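Long-range contact in spherulin-4 (Aspergillus clavatus, PDB 5C5G), which is a glycoside hydrolase, probably acting on galactosaminogalactan, the fungal polysaccharide whose biosynthesis requires its Aspergillus fumigatus counterpart: residues I42-P54 with R91-S103. Numbering follows the deposited sequence.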
loop_
_atom_site.group_PDB
_atom_site.type_symbol
_atom_site.label_atom_id
_atom_site.label_comp_id
_atom_site.label_asym_id
_atom_site.label_seq_id
_atom_site.Cartn_x
_atom_site.Cartn_y
_atom_site.Cartn_z
ATOM N N ILE A 42 -2.372 -6.677 -2.723
ATOM C CA ILE A 42 -3.383 -7.726 -2.830
ATOM C C ILE A 42 -3.225 -8.677 -1.648
ATOM O O ILE A 42 -2.142 -8.839 -1.056
ATOM C CB ILE A 42 -3.373 -8.413 -4.188
ATOM C CG1 ILE A 42 -2.001 -8.951 -4.466
ATOM C CG2 ILE A 42 -3.785 -7.423 -5.325
ATOM C CD1 ILE A 42 -1.742 -10.340 -3.952
ATOM N N ASN A 43 -4.333 -9.296 -1.295
ATOM C CA ASN A 43 -4.472 -9.923 0.004
ATOM C C ASN A 43 -5.533 -11.012 -0.063
ATOM O O ASN A 43 -6.669 -10.802 0.331
ATOM C CB ASN A 43 -4.845 -8.833 1.008
ATOM C CG ASN A 43 -4.964 -9.334 2.403
ATOM O OD1 ASN A 43 -4.574 -10.462 2.713
ATOM N ND2 ASN A 43 -5.506 -8.501 3.278
ATOM N N PRO A 44 -5.156 -12.191 -0.549
ATOM C CA PRO A 44 -6.161 -13.248 -0.676
ATOM C C PRO A 44 -6.829 -13.661 0.638
ATOM O O PRO A 44 -8.027 -13.918 0.637
ATOM C CB PRO A 44 -5.368 -14.392 -1.299
ATOM C CG PRO A 44 -4.304 -13.691 -2.109
ATOM C CD PRO A 44 -3.909 -12.520 -1.258
ATOM N N GLY A 45 -6.090 -13.707 1.736
ATOM C CA GLY A 45 -6.649 -14.148 3.008
ATOM C C GLY A 45 -5.719 -13.816 4.164
ATOM O O GLY A 45 -5.173 -14.709 4.805
ATOM N N SER A 46 -5.546 -12.526 4.431
ATOM C CA SER A 46 -4.553 -12.046 5.404
ATOM C C SER A 46 -3.219 -12.715 5.122
ATOM O O SER A 46 -2.541 -13.198 6.026
ATOM C CB SER A 46 -5.009 -12.317 6.839
ATOM O OG SER A 46 -6.204 -11.593 7.113
ATOM N N GLY A 47 -2.845 -12.700 3.847
ATOM C CA GLY A 47 -1.722 -13.467 3.340
ATOM C C GLY A 47 -2.106 -14.134 2.046
ATOM O O GLY A 47 -3.210 -13.934 1.547
ATOM N N PRO A 48 -1.212 -14.971 1.524
ATOM C CA PRO A 48 -1.438 -15.594 0.224
ATOM C C PRO A 48 -2.382 -16.788 0.296
ATOM O O PRO A 48 -2.742 -17.326 -0.761
ATOM C CB PRO A 48 -0.026 -16.000 -0.211
ATOM C CG PRO A 48 0.702 -16.231 1.084
ATOM C CD PRO A 48 0.150 -15.211 2.034
ATOM N N GLY A 49 -2.798 -17.176 1.495
ATOM C CA GLY A 49 -3.695 -18.297 1.670
ATOM C C GLY A 49 -2.939 -19.576 1.961
ATOM O O GLY A 49 -1.714 -19.616 1.951
ATOM N N PRO A 50 -3.674 -20.655 2.211
ATOM C CA PRO A 50 -3.072 -21.891 2.706
ATOM C C PRO A 50 -2.447 -22.767 1.626
ATOM O O PRO A 50 -1.876 -23.792 1.959
ATOM C CB PRO A 50 -4.267 -22.614 3.329
ATOM C CG PRO A 50 -5.442 -22.132 2.564
ATOM C CD PRO A 50 -5.145 -20.689 2.255
ATOM N N GLU A 51 -2.605 -22.410 0.351
ATOM C CA GLU A 51 -2.062 -23.205 -0.749
ATOM C C GLU A 51 -1.034 -22.398 -1.537
ATOM O O GLU A 51 -0.835 -21.234 -1.287
ATOM C CB GLU A 51 -3.194 -23.673 -1.674
ATOM C CG GLU A 51 -4.237 -24.489 -0.954
ATOM C CD GLU A 51 -5.286 -25.063 -1.866
ATOM O OE1 GLU A 51 -5.235 -24.851 -3.098
ATOM O OE2 GLU A 51 -6.185 -25.710 -1.331
ATOM N N ALA A 52 -0.412 -23.054 -2.504
ATOM C CA ALA A 52 0.663 -22.428 -3.268
ATOM C C ALA A 52 0.148 -21.335 -4.185
ATOM O O ALA A 52 0.892 -20.408 -4.519
ATOM C CB ALA A 52 1.416 -23.471 -4.077
ATOM N N LEU A 53 -1.112 -21.434 -4.593
ATOM C CA LEU A 53 -1.746 -20.430 -5.429
ATOM C C LEU A 53 -3.045 -19.980 -4.792
ATOM O O LEU A 53 -3.645 -20.721 -4.018
ATOM C CB LEU A 53 -2.035 -20.983 -6.815
ATOM C CG LEU A 53 -0.782 -21.339 -7.608
ATOM C CD1 LEU A 53 -1.175 -22.046 -8.883
ATOM C CD2 LEU A 53 0.043 -20.115 -7.935
ATOM N N PRO A 54 -3.477 -18.761 -5.091
ATOM C CA PRO A 54 -4.777 -18.285 -4.628
ATOM C C PRO A 54 -5.871 -18.832 -5.534
ATOM O O PRO A 54 -5.600 -19.644 -6.432
ATOM C CB PRO A 54 -4.638 -16.774 -4.765
ATOM C CG PRO A 54 -3.796 -16.625 -5.985
ATOM C CD PRO A 54 -2.807 -17.768 -5.939
ATOM N N ARG A 91 7.366 -18.065 5.161
ATOM C CA ARG A 91 6.552 -18.951 4.327
ATOM C C ARG A 91 5.637 -18.116 3.442
ATOM O O ARG A 91 5.486 -18.386 2.245
ATOM C CB ARG A 91 5.735 -19.931 5.171
ATOM C CG ARG A 91 4.779 -20.796 4.355
ATOM C CD ARG A 91 3.406 -20.156 4.183
ATOM N NE ARG A 91 2.558 -20.975 3.329
ATOM C CZ ARG A 91 1.405 -20.565 2.818
ATOM N NH1 ARG A 91 0.702 -21.377 2.047
ATOM N NH2 ARG A 91 0.942 -19.357 3.103
ATOM N N ASP A 92 5.027 -17.086 3.997
ATOM C CA ASP A 92 4.104 -16.280 3.218
ATOM C C ASP A 92 4.846 -15.515 2.119
ATOM O O ASP A 92 4.388 -15.440 0.976
ATOM C CB ASP A 92 3.316 -15.310 4.103
ATOM C CG ASP A 92 2.269 -15.996 4.948
ATOM O OD1 ASP A 92 1.946 -17.179 4.704
ATOM O OD2 ASP A 92 1.754 -15.339 5.881
ATOM N N ILE A 93 5.997 -14.924 2.446
ATOM C CA ILE A 93 6.790 -14.223 1.440
ATOM C C ILE A 93 7.125 -15.170 0.296
ATOM O O ILE A 93 6.982 -14.828 -0.889
ATOM C CB ILE A 93 8.104 -13.694 2.050
ATOM C CG1 ILE A 93 7.824 -12.624 3.117
ATOM C CG2 ILE A 93 8.996 -13.124 0.959
ATOM C CD1 ILE A 93 9.047 -12.279 3.964
ATOM N N GLU A 94 7.619 -16.347 0.643
ATOM C CA GLU A 94 8.053 -17.324 -0.349
ATOM C C GLU A 94 6.895 -17.850 -1.184
ATOM O O GLU A 94 7.070 -18.212 -2.341
ATOM C CB GLU A 94 8.809 -18.462 0.330
ATOM C CG GLU A 94 10.160 -17.968 0.842
ATOM C CD GLU A 94 10.980 -19.024 1.527
ATOM O OE1 GLU A 94 10.436 -20.110 1.814
ATOM O OE2 GLU A 94 12.181 -18.756 1.770
ATOM N N THR A 95 5.715 -17.911 -0.602
ATOM C CA THR A 95 4.529 -18.359 -1.327
ATOM C C THR A 95 4.224 -17.366 -2.443
ATOM O O THR A 95 4.079 -17.747 -3.602
ATOM C CB THR A 95 3.331 -18.525 -0.366
ATOM O OG1 THR A 95 3.640 -19.529 0.618
ATOM C CG2 THR A 95 2.094 -18.963 -1.110
ATOM N N TYR A 96 4.142 -16.080 -2.120
ATOM C CA TYR A 96 3.953 -15.079 -3.172
ATOM C C TYR A 96 5.063 -15.156 -4.211
ATOM O O TYR A 96 4.807 -15.067 -5.422
ATOM C CB TYR A 96 3.953 -13.668 -2.598
ATOM C CG TYR A 96 2.714 -13.225 -1.845
ATOM C CD1 TYR A 96 1.484 -13.080 -2.471
ATOM C CD2 TYR A 96 2.792 -12.934 -0.492
ATOM C CE1 TYR A 96 0.375 -12.654 -1.781
ATOM C CE2 TYR A 96 1.700 -12.510 0.211
ATOM C CZ TYR A 96 0.479 -12.361 -0.436
ATOM O OH TYR A 96 -0.650 -11.943 0.216
ATOM N N ALA A 97 6.304 -15.283 -3.757
ATOM C CA ALA A 97 7.420 -15.274 -4.681
ATOM C C ALA A 97 7.349 -16.417 -5.683
ATOM O O ALA A 97 7.785 -16.265 -6.813
ATOM C CB ALA A 97 8.724 -15.349 -3.927
ATOM N N ALA A 98 6.818 -17.561 -5.250
ATOM C CA ALA A 98 6.762 -18.742 -6.098
ATOM C C ALA A 98 5.559 -18.745 -7.014
ATOM O O ALA A 98 5.465 -19.615 -7.870
ATOM C CB ALA A 98 6.790 -20.012 -5.257
ATOM N N TRP A 99 4.648 -17.785 -6.866
ATOM C CA TRP A 99 3.460 -17.739 -7.714
ATOM C C TRP A 99 3.724 -17.907 -9.224
ATOM O O TRP A 99 3.052 -18.705 -9.868
ATOM C CB TRP A 99 2.664 -16.455 -7.460
ATOM C CG TRP A 99 1.718 -16.503 -6.295
ATOM C CD1 TRP A 99 1.501 -17.534 -5.440
ATOM C CD2 TRP A 99 0.831 -15.454 -5.892
ATOM N NE1 TRP A 99 0.523 -17.202 -4.523
ATOM C CE2 TRP A 99 0.098 -15.924 -4.785
ATOM C CE3 TRP A 99 0.584 -14.160 -6.368
ATOM C CZ2 TRP A 99 -0.882 -15.149 -4.153
ATOM C CZ3 TRP A 99 -0.383 -13.397 -5.744
ATOM C CH2 TRP A 99 -1.107 -13.898 -4.652
ATOM N N PRO A 100 4.670 -17.151 -9.806
ATOM C CA PRO A 100 4.822 -17.251 -11.266
ATOM C C PRO A 100 5.365 -18.602 -11.700
ATOM O O PRO A 100 4.972 -19.098 -12.759
ATOM C CB PRO A 100 5.800 -16.118 -11.606
ATOM C CG PRO A 100 6.427 -15.744 -10.314
ATOM C CD PRO A 100 5.419 -16.015 -9.252
ATOM N N THR A 101 6.211 -19.224 -10.886
ATOM C CA THR A 101 6.743 -20.536 -11.243
ATOM C C THR A 101 5.718 -21.639 -10.962
ATOM O O THR A 101 5.559 -22.560 -11.754
ATOM C CB THR A 101 8.066 -20.831 -10.531
ATOM O OG1 THR A 101 7.924 -20.635 -9.129
ATOM C CG2 THR A 101 9.140 -19.913 -11.039
ATOM N N GLN A 102 4.989 -21.530 -9.858
ATOM C CA GLN A 102 3.973 -22.523 -9.514
ATOM C C GLN A 102 2.840 -22.541 -10.533
ATOM O O GLN A 102 2.244 -23.584 -10.773
ATOM C CB GLN A 102 3.408 -22.250 -8.118
ATOM C CG GLN A 102 4.394 -22.559 -7.014
ATOM C CD GLN A 102 4.401 -24.020 -6.620
ATOM O OE1 GLN A 102 3.615 -24.821 -7.124
ATOM N NE2 GLN A 102 5.293 -24.373 -5.717
ATOM N N SER A 103 2.540 -21.384 -11.112
ATOM C CA SER A 103 1.446 -21.260 -12.071
ATOM C C SER A 103 1.892 -21.364 -13.526
ATOM O O SER A 103 1.056 -21.493 -14.411
ATOM C CB SER A 103 0.760 -19.909 -11.895
ATOM O OG SER A 103 1.636 -18.843 -12.229
HETATM O O HOH W 1 0.200 -13.071 6.183
HETATM O O HOH W 2 -1.099 -18.678 -2.583
HETATM O O HOH W 3 3.534 -20.413 -4.248
#
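Arg91 grips the carbonyl oxygen of Gly49 end-on. Arg91 NH1 and NH2 both hydrogen-bond to Gly49 O, at 3.0 and 2.9 Å, and both bonds are bent. With CG anti to the backbone N (chi1 175°), the arginine chain bends at chi2 (-90°) to bring the guanidinium there. Arg91 NH2 also forms a straighter bond, at 160°, to Asp92 OD1, in a salt bridge that helps fix the rotation of the guanidinium. The guanidinium edge meets Gly49 O; Thr95 OG1 lies over one face. Asp92 OD2 forms a salt bridge with Arg84 and accepts a hydrogen bond from a water that also donates to Ser46 O. A second water accepts from Trp99 NE1 at 2.9 Å and donates to Pro48 O and Glu51 O. A third donates to both Ala52 O and Thr95 O. In this (beta/alpha)8 barrel, the loop leaving strand 38-42 lies along helix 86-103. Asn43, at its start, touches Tyr15 and Tyr76, which bind N-acetyl-D-galactosamine in a sugar complex of this protein; none is bound here. Tyr96 OH hydrogen-bonds to Tyr76 O. Pro48 CB sits over the Tyr96 ring, 3.7 Å from its centroid, in a CH-pi contact. Pro54 CD and Tyr96 CD1 lie over opposite faces of Trp99.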